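Local coordinates for protein phosphoribosylformylglycinamidine cyclo-ligase (Thermus thermophilus HB8, PDB 5AVM) that probably catalyses the ATP-dependent ring closure of formylglycinamidine ribonucleotide to 5-aminoimidazole ribonucleotide in de novo purine biosynthesis, at residues D103-S108 against W150-T155; L79-V84 against L119-E124; G64-L69 against N188-I193; S108-G113 against T138-G143; H86-L91 against G154-V159. All coordinates share one frame; numbering follows the deposited sequence.

Interaction 1. Residues D103-S108 against W150-T155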
# COMPACT_ATOMS: atom_id res chain seq x y z
N ASP B 103 -6.95 1.75 1.27
CA ASP B 103 -6.52 0.78 0.26
C ASP B 103 -6.11 1.27 -1.12
O ASP B 103 -6.43 2.39 -1.53
CB ASP B 103 -7.62 -0.25 0.09
CG ASP B 103 -8.99 0.39 -0.12
OD1 ASP B 103 -9.11 1.24 -1.03
OD2 ASP B 103 -9.93 0.05 0.63
N TYR B 104 -5.41 0.40 -1.85
CA TYR B 104 -4.94 0.68 -3.20
C TYR B 104 -5.34 -0.43 -4.17
O TYR B 104 -4.65 -1.45 -4.26
CB TYR B 104 -3.42 0.78 -3.23
CG TYR B 104 -2.89 1.42 -4.49
CD1 TYR B 104 -3.01 2.79 -4.69
CD2 TYR B 104 -2.25 0.66 -5.47
CE1 TYR B 104 -2.52 3.40 -5.84
CE2 TYR B 104 -1.75 1.26 -6.63
CZ TYR B 104 -1.89 2.64 -6.81
OH TYR B 104 -1.39 3.26 -7.94
N LEU B 105 -6.44 -0.24 -4.90
CA LEU B 105 -6.91 -1.25 -5.85
C LEU B 105 -6.38 -1.02 -7.26
O LEU B 105 -6.48 0.09 -7.79
CB LEU B 105 -8.45 -1.27 -5.87
CG LEU B 105 -9.18 -1.98 -4.71
CD1 LEU B 105 -8.50 -1.68 -3.38
CD2 LEU B 105 -10.64 -1.53 -4.68
N ALA B 106 -5.81 -2.05 -7.88
CA ALA B 106 -5.26 -1.93 -9.23
C ALA B 106 -5.70 -3.11 -10.11
O ALA B 106 -5.65 -4.26 -9.70
CB ALA B 106 -3.74 -1.87 -9.17
N ALA B 107 -6.12 -2.80 -11.33
CA ALA B 107 -6.59 -3.84 -12.24
C ALA B 107 -6.29 -3.53 -13.69
O ALA B 107 -5.93 -2.40 -14.03
CB ALA B 107 -8.08 -4.01 -12.07
N SER B 108 -6.44 -4.55 -14.53
CA SER B 108 -6.24 -4.40 -15.97
C SER B 108 -7.30 -3.39 -16.39
O SER B 108 -7.04 -2.46 -17.15
CB SER B 108 -6.48 -5.74 -16.67
OG SER B 108 -6.40 -5.60 -18.08
N TRP B 150 -6.90 -8.29 -11.03
CA TRP B 150 -6.96 -7.24 -10.02
C TRP B 150 -5.97 -7.53 -8.90
O TRP B 150 -5.60 -8.67 -8.68
CB TRP B 150 -8.35 -7.18 -9.37
CG TRP B 150 -9.41 -6.45 -10.12
CD1 TRP B 150 -10.09 -6.88 -11.23
CD2 TRP B 150 -9.96 -5.17 -9.79
NE1 TRP B 150 -11.03 -5.95 -11.60
CE2 TRP B 150 -10.97 -4.89 -10.73
CE3 TRP B 150 -9.69 -4.23 -8.77
CZ2 TRP B 150 -11.70 -3.70 -10.70
CZ3 TRP B 150 -10.43 -3.06 -8.74
CH2 TRP B 150 -11.42 -2.80 -9.70
N ASP B 151 -5.56 -6.48 -8.19
CA ASP B 151 -4.65 -6.63 -7.07
C ASP B 151 -5.27 -5.77 -5.97
O ASP B 151 -5.42 -4.56 -6.12
CB ASP B 151 -3.25 -6.12 -7.40
CG ASP B 151 -2.23 -6.47 -6.34
OD1 ASP B 151 -2.61 -6.58 -5.16
OD2 ASP B 151 -1.04 -6.64 -6.67
N ILE B 152 -5.64 -6.41 -4.88
CA ILE B 152 -6.26 -5.72 -3.77
C ILE B 152 -5.27 -5.66 -2.61
O ILE B 152 -4.95 -6.68 -2.00
CB ILE B 152 -7.54 -6.48 -3.35
CG1 ILE B 152 -8.44 -6.64 -4.59
CG2 ILE B 152 -8.26 -5.74 -2.23
CD1 ILE B 152 -9.63 -7.54 -4.38
N ALA B 153 -4.78 -4.46 -2.34
CA ALA B 153 -3.82 -4.22 -1.27
C ALA B 153 -4.35 -3.13 -0.36
O ALA B 153 -5.31 -2.45 -0.70
CB ALA B 153 -2.49 -3.81 -1.85
N GLY B 154 -3.73 -2.97 0.80
CA GLY B 154 -4.17 -1.96 1.73
C GLY B 154 -3.18 -1.74 2.86
O GLY B 154 -2.10 -2.34 2.88
N THR B 155 -3.55 -0.88 3.80
CA THR B 155 -2.69 -0.59 4.94
C THR B 155 -3.53 -0.32 6.18
O THR B 155 -4.52 0.40 6.11
CB THR B 155 -1.79 0.63 4.67
OG1 THR B 155 -0.84 0.29 3.66
CG2 THR B 155 -1.04 1.05 5.93
O HOH W 1 -3.00 -2.67 -5.59

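Interaction 2. Residues L79-V84 against L119-E124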
# COMPACT_ATOMS: atom_id res chain seq x y z
N LEU B 79 -13.86 -10.49 -0.43
CA LEU B 79 -12.51 -9.96 -0.57
C LEU B 79 -12.23 -8.78 0.37
O LEU B 79 -11.09 -8.57 0.80
CB LEU B 79 -12.23 -9.60 -2.03
CG LEU B 79 -12.27 -10.80 -2.98
CD1 LEU B 79 -11.85 -10.39 -4.38
CD2 LEU B 79 -11.34 -11.89 -2.48
N GLY B 80 -13.27 -8.02 0.69
CA GLY B 80 -13.10 -6.89 1.59
C GLY B 80 -12.71 -7.35 2.98
O GLY B 80 -11.92 -6.71 3.67
N PHE B 81 -13.27 -8.47 3.41
CA PHE B 81 -12.93 -8.99 4.73
C PHE B 81 -11.58 -9.70 4.70
O PHE B 81 -10.83 -9.66 5.68
CB PHE B 81 -14.03 -9.93 5.24
CG PHE B 81 -15.33 -9.24 5.55
CD1 PHE B 81 -16.13 -8.73 4.53
CD2 PHE B 81 -15.74 -9.06 6.88
CE1 PHE B 81 -17.32 -8.06 4.81
CE2 PHE B 81 -16.92 -8.39 7.18
CZ PHE B 81 -17.72 -7.89 6.14
N ASP B 82 -11.27 -10.35 3.59
CA ASP B 82 -10.00 -11.04 3.46
C ASP B 82 -8.84 -10.09 3.70
O ASP B 82 -7.91 -10.42 4.42
CB ASP B 82 -9.86 -11.69 2.07
CG ASP B 82 -10.66 -12.99 1.94
OD1 ASP B 82 -10.47 -13.90 2.78
OD2 ASP B 82 -11.48 -13.10 1.00
N LEU B 83 -8.90 -8.91 3.10
CA LEU B 83 -7.84 -7.91 3.25
C LEU B 83 -7.80 -7.27 4.64
O LEU B 83 -6.76 -7.25 5.30
CB LEU B 83 -8.00 -6.82 2.19
CG LEU B 83 -6.96 -5.70 2.25
CD1 LEU B 83 -5.55 -6.29 2.26
CD2 LEU B 83 -7.16 -4.79 1.06
N VAL B 84 -8.94 -6.74 5.07
CA VAL B 84 -9.05 -6.08 6.36
C VAL B 84 -8.70 -7.02 7.51
O VAL B 84 -7.90 -6.67 8.39
CB VAL B 84 -10.47 -5.50 6.55
CG1 VAL B 84 -10.67 -5.02 7.97
CG2 VAL B 84 -10.67 -4.36 5.57
N LEU B 119 -15.36 -2.07 -3.20
CA LEU B 119 -15.48 -0.92 -2.31
C LEU B 119 -16.57 -1.22 -1.29
O LEU B 119 -16.46 -0.88 -0.11
CB LEU B 119 -15.85 0.32 -3.10
CG LEU B 119 -14.76 0.80 -4.04
CD1 LEU B 119 -15.22 2.01 -4.82
CD2 LEU B 119 -13.52 1.12 -3.22
N ALA B 120 -17.64 -1.86 -1.76
CA ALA B 120 -18.75 -2.21 -0.90
C ALA B 120 -18.29 -3.14 0.21
O ALA B 120 -18.64 -2.95 1.38
CB ALA B 120 -19.84 -2.87 -1.72
N SER B 121 -17.49 -4.14 -0.17
CA SER B 121 -16.97 -5.14 0.76
C SER B 121 -16.02 -4.57 1.82
O SER B 121 -16.15 -4.88 3.00
CB SER B 121 -16.25 -6.24 -0.03
OG SER B 121 -15.94 -7.34 0.81
N LEU B 122 -15.07 -3.75 1.38
CA LEU B 122 -14.10 -3.16 2.30
C LEU B 122 -14.77 -2.27 3.33
O LEU B 122 -14.37 -2.24 4.49
CB LEU B 122 -13.05 -2.39 1.52
CG LEU B 122 -12.09 -3.32 0.77
CD1 LEU B 122 -11.58 -2.66 -0.50
CD2 LEU B 122 -10.95 -3.70 1.70
N ALA B 123 -15.81 -1.55 2.91
CA ALA B 123 -16.53 -0.67 3.82
C ALA B 123 -17.27 -1.49 4.88
O ALA B 123 -17.38 -1.07 6.04
CB ALA B 123 -17.52 0.18 3.04
N GLU B 124 -17.75 -2.67 4.49
CA GLU B 124 -18.46 -3.56 5.41
C GLU B 124 -17.51 -4.22 6.40
O GLU B 124 -17.85 -4.42 7.56
CB GLU B 124 -19.21 -4.66 4.65
CG GLU B 124 -20.28 -4.17 3.65
CD GLU B 124 -21.08 -5.33 3.03
OE1 GLU B 124 -21.71 -6.08 3.80
OE2 GLU B 124 -21.09 -5.48 1.78

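Interaction 3. Residues G64-L69 against N188-I193. With SO4 (sulfate ion), chain L.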
# COMPACT_ATOMS: atom_id res chain seq x y z
N GLY B 64 -4.05 -11.18 -2.50
CA GLY B 64 -3.31 -12.26 -3.11
C GLY B 64 -4.05 -12.88 -4.28
O GLY B 64 -5.07 -12.36 -4.71
N THR B 65 -3.55 -14.00 -4.78
CA THR B 65 -4.17 -14.68 -5.91
C THR B 65 -5.60 -15.14 -5.60
O THR B 65 -6.37 -15.45 -6.51
CB THR B 65 -3.30 -15.88 -6.36
OG1 THR B 65 -2.10 -15.37 -6.97
CG2 THR B 65 -4.04 -16.76 -7.35
N LYS B 66 -5.96 -15.17 -4.32
CA LYS B 66 -7.32 -15.56 -3.95
C LYS B 66 -8.28 -14.72 -4.76
O LYS B 66 -9.39 -15.15 -5.06
CB LYS B 66 -7.58 -15.30 -2.46
CG LYS B 66 -8.98 -15.70 -2.00
CD LYS B 66 -9.07 -15.73 -0.48
CE LYS B 66 -10.37 -16.36 0.00
NZ LYS B 66 -10.32 -16.59 1.48
N THR B 67 -7.84 -13.51 -5.11
CA THR B 67 -8.63 -12.56 -5.88
C THR B 67 -9.07 -13.13 -7.22
O THR B 67 -10.21 -12.94 -7.64
CB THR B 67 -7.84 -11.26 -6.13
OG1 THR B 67 -7.49 -10.66 -4.88
CG2 THR B 67 -8.68 -10.29 -6.93
N LEU B 68 -8.17 -13.84 -7.89
CA LEU B 68 -8.50 -14.44 -9.18
C LEU B 68 -9.55 -15.53 -8.98
O LEU B 68 -10.48 -15.66 -9.78
CB LEU B 68 -7.24 -14.99 -9.84
CG LEU B 68 -6.21 -13.89 -10.06
CD1 LEU B 68 -4.92 -14.47 -10.61
CD2 LEU B 68 -6.78 -12.86 -11.02
N LEU B 69 -9.42 -16.30 -7.90
CA LEU B 69 -10.38 -17.36 -7.61
C LEU B 69 -11.78 -16.77 -7.40
O LEU B 69 -12.77 -17.33 -7.88
CB LEU B 69 -9.96 -18.12 -6.35
CG LEU B 69 -10.90 -19.26 -5.90
CD1 LEU B 69 -10.94 -20.34 -6.98
CD2 LEU B 69 -10.42 -19.83 -4.58
N ASN B 188 -3.63 -17.11 1.71
CA ASN B 188 -2.31 -17.50 1.23
C ASN B 188 -2.40 -18.91 0.65
O ASN B 188 -3.12 -19.75 1.17
CB ASN B 188 -1.29 -17.45 2.37
CG ASN B 188 -0.75 -16.04 2.62
OD1 ASN B 188 0.06 -15.52 1.85
ND2 ASN B 188 -1.22 -15.41 3.69
N GLY B 189 -1.67 -19.14 -0.44
CA GLY B 189 -1.65 -20.44 -1.08
C GLY B 189 -2.74 -20.65 -2.12
O GLY B 189 -2.96 -21.78 -2.57
N TYR B 190 -3.41 -19.59 -2.51
CA TYR B 190 -4.46 -19.74 -3.49
C TYR B 190 -3.97 -19.96 -4.90
O TYR B 190 -4.77 -20.13 -5.82
CB TYR B 190 -5.42 -18.55 -3.43
CG TYR B 190 -6.41 -18.67 -2.31
CD1 TYR B 190 -6.03 -18.45 -0.98
CD2 TYR B 190 -7.73 -19.04 -2.57
CE1 TYR B 190 -6.94 -18.60 0.06
CE2 TYR B 190 -8.65 -19.19 -1.53
CZ TYR B 190 -8.25 -18.96 -0.22
OH TYR B 190 -9.16 -19.08 0.79
N SER B 191 -2.65 -19.95 -5.09
CA SER B 191 -2.10 -20.20 -6.42
C SER B 191 -2.07 -21.73 -6.58
O SER B 191 -2.37 -22.27 -7.65
CB SER B 191 -0.69 -19.65 -6.53
OG SER B 191 -0.14 -19.97 -7.80
N LEU B 192 -1.69 -22.41 -5.50
CA LEU B 192 -1.65 -23.86 -5.49
C LEU B 192 -3.10 -24.31 -5.64
O LEU B 192 -3.40 -25.18 -6.45
CB LEU B 192 -1.05 -24.36 -4.16
CG LEU B 192 -0.86 -25.87 -3.95
CD1 LEU B 192 -0.43 -26.55 -5.24
CD2 LEU B 192 0.18 -26.10 -2.87
N ILE B 193 -3.98 -23.67 -4.87
CA ILE B 193 -5.41 -23.96 -4.89
C ILE B 193 -6.05 -23.85 -6.27
O ILE B 193 -6.73 -24.76 -6.72
CB ILE B 193 -6.17 -23.03 -3.91
CG1 ILE B 193 -5.90 -23.46 -2.47
CG2 ILE B 193 -7.66 -23.06 -4.20
CD1 ILE B 193 -6.37 -22.46 -1.43
S SO4 L . -1.14 -16.49 -2.93
O1 SO4 L . -1.20 -17.04 -4.29
O2 SO4 L . -0.80 -15.04 -2.99
O3 SO4 L . -2.44 -16.66 -2.27
O4 SO4 L . -0.10 -17.20 -2.15

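Interaction 4. Residues S108-G113 against T138-G143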
# COMPACT_ATOMS: atom_id res chain seq x y z
N SER B 108 -6.44 -4.55 -14.53
CA SER B 108 -6.24 -4.40 -15.97
C SER B 108 -7.30 -3.39 -16.39
O SER B 108 -7.04 -2.46 -17.15
CB SER B 108 -6.48 -5.74 -16.67
OG SER B 108 -6.40 -5.60 -18.08
N HIS B 109 -8.51 -3.58 -15.87
CA HIS B 109 -9.60 -2.67 -16.15
C HIS B 109 -10.54 -2.60 -14.96
O HIS B 109 -11.19 -3.59 -14.60
CB HIS B 109 -10.35 -3.10 -17.40
CG HIS B 109 -11.43 -2.14 -17.79
ND1 HIS B 109 -12.66 -2.11 -17.18
CD2 HIS B 109 -11.43 -1.11 -18.68
CE1 HIS B 109 -13.38 -1.11 -17.67
NE2 HIS B 109 -12.65 -0.49 -18.58
N LEU B 110 -10.62 -1.42 -14.36
CA LEU B 110 -11.47 -1.17 -13.21
C LEU B 110 -12.96 -1.33 -13.53
O LEU B 110 -13.69 -0.35 -13.63
CB LEU B 110 -11.19 0.24 -12.67
CG LEU B 110 -9.74 0.52 -12.26
CD1 LEU B 110 -9.56 2.00 -12.00
CD2 LEU B 110 -9.39 -0.30 -11.02
N ASP B 111 -13.40 -2.57 -13.68
CA ASP B 111 -14.80 -2.86 -13.99
C ASP B 111 -15.71 -2.16 -13.00
O ASP B 111 -15.60 -2.39 -11.80
CB ASP B 111 -15.05 -4.37 -13.92
CG ASP B 111 -15.86 -4.88 -15.09
OD1 ASP B 111 -15.27 -5.07 -16.18
OD2 ASP B 111 -17.08 -5.08 -14.93
N GLU B 112 -16.63 -1.33 -13.49
CA GLU B 112 -17.56 -0.62 -12.60
C GLU B 112 -18.26 -1.62 -11.69
O GLU B 112 -18.43 -1.37 -10.49
CB GLU B 112 -18.60 0.17 -13.41
CG GLU B 112 -19.72 0.77 -12.54
CD GLU B 112 -20.53 1.87 -13.23
OE1 GLU B 112 -21.13 1.62 -14.30
OE2 GLU B 112 -20.56 3.00 -12.68
N GLY B 113 -18.66 -2.75 -12.25
CA GLY B 113 -19.32 -3.75 -11.45
C GLY B 113 -18.47 -4.20 -10.27
O GLY B 113 -18.76 -3.82 -9.14
N THR B 138 -6.83 4.07 -6.50
CA THR B 138 -7.18 3.15 -7.57
C THR B 138 -6.17 3.34 -8.71
O THR B 138 -5.67 4.44 -8.93
CB THR B 138 -8.62 3.45 -8.06
OG1 THR B 138 -9.25 2.24 -8.49
CG2 THR B 138 -8.61 4.45 -9.22
N ALA B 139 -5.87 2.27 -9.43
CA ALA B 139 -4.94 2.33 -10.54
C ALA B 139 -5.39 1.38 -11.65
O ALA B 139 -5.75 0.23 -11.39
CB ALA B 139 -3.55 1.97 -10.08
N GLU B 140 -5.36 1.88 -12.88
CA GLU B 140 -5.74 1.10 -14.04
C GLU B 140 -4.54 1.04 -14.97
O GLU B 140 -4.16 2.03 -15.59
CB GLU B 140 -6.95 1.74 -14.74
CG GLU B 140 -7.39 1.02 -16.00
CD GLU B 140 -8.78 1.42 -16.46
OE1 GLU B 140 -9.76 0.99 -15.82
OE2 GLU B 140 -8.88 2.18 -17.45
N MET B 141 -3.92 -0.14 -15.05
CA MET B 141 -2.75 -0.34 -15.89
C MET B 141 -2.81 -1.65 -16.67
O MET B 141 -2.30 -2.68 -16.22
CB MET B 141 -1.47 -0.30 -15.03
CG MET B 141 -1.32 0.98 -14.21
SD MET B 141 0.13 0.95 -13.14
CE MET B 141 -0.44 -0.07 -11.79
N PRO B 142 -3.46 -1.62 -17.83
CA PRO B 142 -3.59 -2.81 -18.67
C PRO B 142 -2.24 -3.25 -19.20
O PRO B 142 -2.10 -4.33 -19.78
CB PRO B 142 -4.55 -2.36 -19.77
CG PRO B 142 -4.29 -0.88 -19.85
CD PRO B 142 -4.22 -0.49 -18.41
N GLY B 143 -1.23 -2.41 -19.00
CA GLY B 143 0.11 -2.74 -19.46
C GLY B 143 0.89 -3.48 -18.40
O GLY B 143 1.99 -3.99 -18.66
O HOH W 2 -4.56 -6.05 -19.64

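Interaction 5. Residues H86-L91 against G154-V159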
# COMPACT_ATOMS: atom_id res chain seq x y z
N HIS B 86 -6.96 -9.78 7.39
CA HIS B 86 -5.56 -10.19 7.30
C HIS B 86 -4.72 -9.05 7.85
O HIS B 86 -3.71 -9.27 8.52
CB HIS B 86 -5.22 -10.47 5.84
CG HIS B 86 -3.81 -10.93 5.61
ND1 HIS B 86 -3.47 -11.80 4.59
CD2 HIS B 86 -2.64 -10.60 6.21
CE1 HIS B 86 -2.16 -11.98 4.58
NE2 HIS B 86 -1.64 -11.25 5.55
N SER B 87 -5.15 -7.82 7.58
CA SER B 87 -4.46 -6.62 8.05
C SER B 87 -4.58 -6.50 9.57
O SER B 87 -3.62 -6.14 10.26
CB SER B 87 -5.04 -5.36 7.38
OG SER B 87 -4.88 -5.39 5.97
N VAL B 88 -5.77 -6.78 10.09
CA VAL B 88 -6.01 -6.71 11.52
C VAL B 88 -5.12 -7.70 12.28
O VAL B 88 -4.55 -7.36 13.31
CB VAL B 88 -7.50 -6.99 11.85
CG1 VAL B 88 -7.69 -7.17 13.35
CG2 VAL B 88 -8.37 -5.85 11.35
N ASN B 89 -4.98 -8.91 11.75
CA ASN B 89 -4.17 -9.94 12.40
C ASN B 89 -2.68 -9.66 12.41
O ASN B 89 -2.01 -9.95 13.39
CB ASN B 89 -4.42 -11.32 11.76
CG ASN B 89 -5.80 -11.88 12.09
OD1 ASN B 89 -6.58 -11.28 12.84
ND2 ASN B 89 -6.11 -13.05 11.53
N ASP B 90 -2.15 -9.13 11.32
CA ASP B 90 -0.72 -8.82 11.27
C ASP B 90 -0.36 -7.79 12.33
O ASP B 90 0.78 -7.72 12.80
CB ASP B 90 -0.33 -8.29 9.88
CG ASP B 90 0.16 -9.39 8.96
OD1 ASP B 90 -0.01 -10.58 9.30
OD2 ASP B 90 0.73 -9.07 7.89
N LEU B 91 -1.36 -6.99 12.72
CA LEU B 91 -1.19 -5.96 13.74
C LEU B 91 -1.37 -6.58 15.12
O LEU B 91 -0.62 -6.27 16.05
CB LEU B 91 -2.19 -4.83 13.51
CG LEU B 91 -1.61 -3.41 13.36
CD1 LEU B 91 -0.72 -3.33 12.13
CD2 LEU B 91 -2.74 -2.42 13.23
N GLY B 154 -3.73 -2.97 0.80
CA GLY B 154 -4.17 -1.96 1.73
C GLY B 154 -3.18 -1.74 2.86
O GLY B 154 -2.10 -2.34 2.88
N THR B 155 -3.55 -0.88 3.80
CA THR B 155 -2.69 -0.59 4.94
C THR B 155 -3.53 -0.32 6.18
O THR B 155 -4.52 0.40 6.11
CB THR B 155 -1.79 0.63 4.67
OG1 THR B 155 -0.84 0.29 3.66
CG2 THR B 155 -1.04 1.05 5.93
N LEU B 156 -3.14 -0.93 7.30
CA LEU B 156 -3.85 -0.74 8.56
C LEU B 156 -2.90 -0.12 9.58
O LEU B 156 -1.82 -0.65 9.84
CB LEU B 156 -4.36 -2.08 9.12
CG LEU B 156 -5.18 -2.01 10.43
CD1 LEU B 156 -6.55 -1.40 10.16
CD2 LEU B 156 -5.34 -3.40 11.01
N VAL B 157 -3.30 1.02 10.14
CA VAL B 157 -2.50 1.71 11.15
C VAL B 157 -3.12 1.39 12.51
O VAL B 157 -4.33 1.25 12.63
CB VAL B 157 -2.50 3.25 10.92
CG1 VAL B 157 -1.74 3.96 12.04
CG2 VAL B 157 -1.86 3.57 9.57
N GLY B 158 -2.28 1.26 13.52
CA GLY B 158 -2.79 0.93 14.83
C GLY B 158 -1.98 1.56 15.93
O GLY B 158 -1.18 2.46 15.67
N VAL B 159 -2.18 1.11 17.16
CA VAL B 159 -1.45 1.68 18.27
C VAL B 159 -1.24 0.61 19.34
O VAL B 159 -2.06 -0.29 19.50
CB VAL B 159 -2.21 2.91 18.85
CG1 VAL B 159 -3.57 2.47 19.43
CG2 VAL B 159 -1.36 3.63 19.89

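Interaction 1. Residues D103-S108 against W150-T155
Trp150 is met by two residues of the opposing strand, each from its own direction. Leu105 CB lies at the edge of the indole and in its plane, 3.9 Å from Trp150 CZ3. Ala107 CB stands over one ring face, above the five-membered ring; the modelled separation is doubtfully short, so only the direction of approach is relied on. Trp150 CG is anti to the carbonyl carbon (chi1 -81°), which puts this first ring atom under Ala107 CB. Farther along the same sheet face, Leu105 CD1 meets Ile152 CG2 at 4.2 Å, and helices 66-72 and 112-129 pack on Trp150 and Ile152. Asp103 is paired with Gly154, and its CB rests 3.3 Å from Ala153 O. Tyr104, Ala106, Asp151 and Ala153 occupy the other face. There Asp151 CG is anti to the backbone N (chi1 -170°), and both carboxylate oxygens are satisfied by the second subunit, OD1 by its Tyr104 hydroxyl and OD2 by its Tyr145 hydroxyl. The backbones are joined by Tyr104 N to Ala153 O at 3.1 Å, with Ala106 N and Ala106 O both bonded to Asp151, the latter through Asp151 N at 2.7 Å. With the strand directions 167° apart, this is an antiparallel pairing at the middle of the four-stranded N-terminal-domain sheet, helices on one face and the partner subunit on the other, as in the dimer barrel of AIR synthases.

Interaction 2. Residues L79-V84 against L119-E124
Ser121 makes the closest approach of helix 112-129 to helix 79-92, its hydroxyl lying against the backbone of Gly80. Its OG, anti to the backbone N (chi1 -170°), is 2.8 Å from Gly80 N, but the bent N-H...O angle of 127° makes this a weak hydrogen bond. The same OG is hydrogen-bonded to Ser77 O, so two backbone groups hold it. Ser121 CB also packs at 3.6 Å from Gly80 CA. A side chain on Gly80 would run into Ser121 OG and Leu122 N. At the next residue, Leu122 N is 3.7 Å from Gly80 CA, and the axes of 79-84 and 119-124 come within 7.3 Å at a signed crossing angle of -49°. The crossing thus joins two helices that lie on the same face of the N-terminal-domain sheet, the alpha layer of an alpha/beta domain, and Phe101 of strand 97-107 touches Leu83, Val84 and Leu122 beneath them. Leu122 turns its CD2 back toward helix 79-92, where it meets Leu83 CD2 at 4.0 Å and, from another direction, Val84 CG2 at 3.9 Å. One turn beyond Ser121, Glu124 presents its backbone and CB to Phe81, whose ring is nearly perpendicular to the Glu124 carboxylate: Phe81 CZ is 3.7 Å from Glu124 C, and Phe81 CE1 is 3.8 Å from Ser121 O, while Pro220 and Ala125 also touch the Phe81 side chain.

Interaction 3. Residues G64-L69 against N188-I193
Lys66 and Tyr190 run side by side and point the same way, the aliphatic chain of the lysine laid over one face of the phenol ring. Lys66 CG, anti to the backbone N (chi1 -180°), stands 3.6 Å from the centroid of the Tyr190 ring, 15° off the normal, a CH-pi contact displaced toward the rim. The extended chain beyond it carries Lys66 NZ on to Tyr190 OH, to which it donates at 2.8 Å. NZ also makes a salt bridge with Asp82 and hydrogen bonds to His186 O and Arg219 O, and Tyr190 OH is bonded to Leu217 O. The opposite ring face is occupied by Ile193 CD1, 3.7 Å above the plane and over its centre. Leu69 crosses Tyr190 at about a right angle, and its CD2 lies in plane at the ring edge, 3.4 Å from Tyr190 CD2. An alanine in place of Tyr190 would probably open a gap between Lys66, Leu69 and Ile193 and leave Leu217 O without its hydroxyl partner. At the N-cap of helix 190-196, Gly189 N donates to sulfate O4 at 3.0 Å and Tyr190 N to sulfate O3 at 3.1 Å, with a weak bond from Thr65 N to O2; the ion probably comes from the crystallisation liquor. This helix of the C-terminal domain packs on helix 66-72 of the N-terminal domain, while Leu217 of helix 213-218 touches Leu69 and Ile193.

Interaction 4. Residues S108-G113 against T138-G143
Ser108 meets Pro142 through its backbone just after strand 97-107, its carbonyl O lying 3.6 Å from Pro142 CB. Its hydroxyl is hydrogen-bonded to Glu147, and a water beside Ser108 OG donates to Pro142 O at 3.0 Å. His109 follows, with CG anti to the backbone N; its side chain runs alongside Glu140, ring and carboxylate planes 23° apart, with Glu140 OE1 3.9 Å above the ring plane and offset toward the rim. Leu110, the centre of an inverse gamma turn, then gives the main link: its N bonds Glu140 OE1 at 2.9 Å with an N-H...O angle of 154°, meeting the oxygen on its anti side, 21° out of the carboxylate plane. The Leu110 side chain reaches tip to tip toward Thr138, CD1 being 3.5 Å from Thr138 OG1, while its CD2 is 3.7 Å from Ala139 O. An alanine at Leu110 would probably open a gap beside Thr138 and Ala139 O, since the branched end that touches both is gone. This turn leads into helix 112-129 of the beta-alpha-beta crossover to strand 137-140. Glu140 thus secures the turn through a backbone N-H, while Glu140 OE1 is 4.3 Å from His109 NE2, near but not in contact, so the carboxylate might polarise the ring, whose charge is not known.

Interaction 5. Residues H86-L91 against G154-V159
Leu156 lays its CD2 methyl against the backbone of helix 79-92, 3.3 Å from Ser87 O and 3.4 Å from Val88 CA. Its CG is anti to the backbone N (chi1 -178°), and CD2 branches on into the helix surface, where it also meets Val88 CG2 at 3.9 Å. Leu91 comes in one turn later: its CD2 touches Leu156 CD2 at 3.6 Å, the two side chains crossing at a slant, and its CD1 lies 3.7 Å from Leu156 O. No hydrogen bond spans the two segments, so the join rests on van der Waals contact. It is helix-on-sheet packing of an alpha/beta domain: helix 79-92 lies on strand 150-161, the axes of 86-91 and 154-159 approaching to 8.3 Å at a signed angle of -41°, and Phe101 of the neighbouring strand 97-107 touches both Ser87 and Leu156. On the opposite face of the strand, Val157 packs on Val157 of the second subunit, and the Thr155 hydroxyl is hydrogen-bonded to that of Thr155 there. Ser87 offers carbon rather than its hydroxyl: CB lies 3.8 Å from Leu156 CB, while Ser87 OG, beside the backbone N, is bonded back to Leu83 O within the helix. Gly158 admits the end of Leu91, with CD2 3.7 Å from Gly158 CA; a CB on that glycine would collide with this methyl.

Overall arrangement
Going from the N terminus, residues 64-69 open interaction 3, which closes only at 188-193, so the other four contacts nest inside its loop. Residues 79-84 then start interaction 2 and 86-91 interaction 5, both on helix 79-92. Strand 97-107 begins interaction 1, and Ser108, shared with it, begins interaction 4. Interaction 2 closes first, at 119-124, crossing interactions 1, 4 and 5. Interaction 4 closes at 138-143, nested within interaction 1, and interactions 1 and 5 end together on strand 150-161, sharing Gly154 and Thr155. The sheet, its helical layer and the crossover turn are thereby joined within the N-terminal domain, while interaction 3 connects that domain to the C-terminal one.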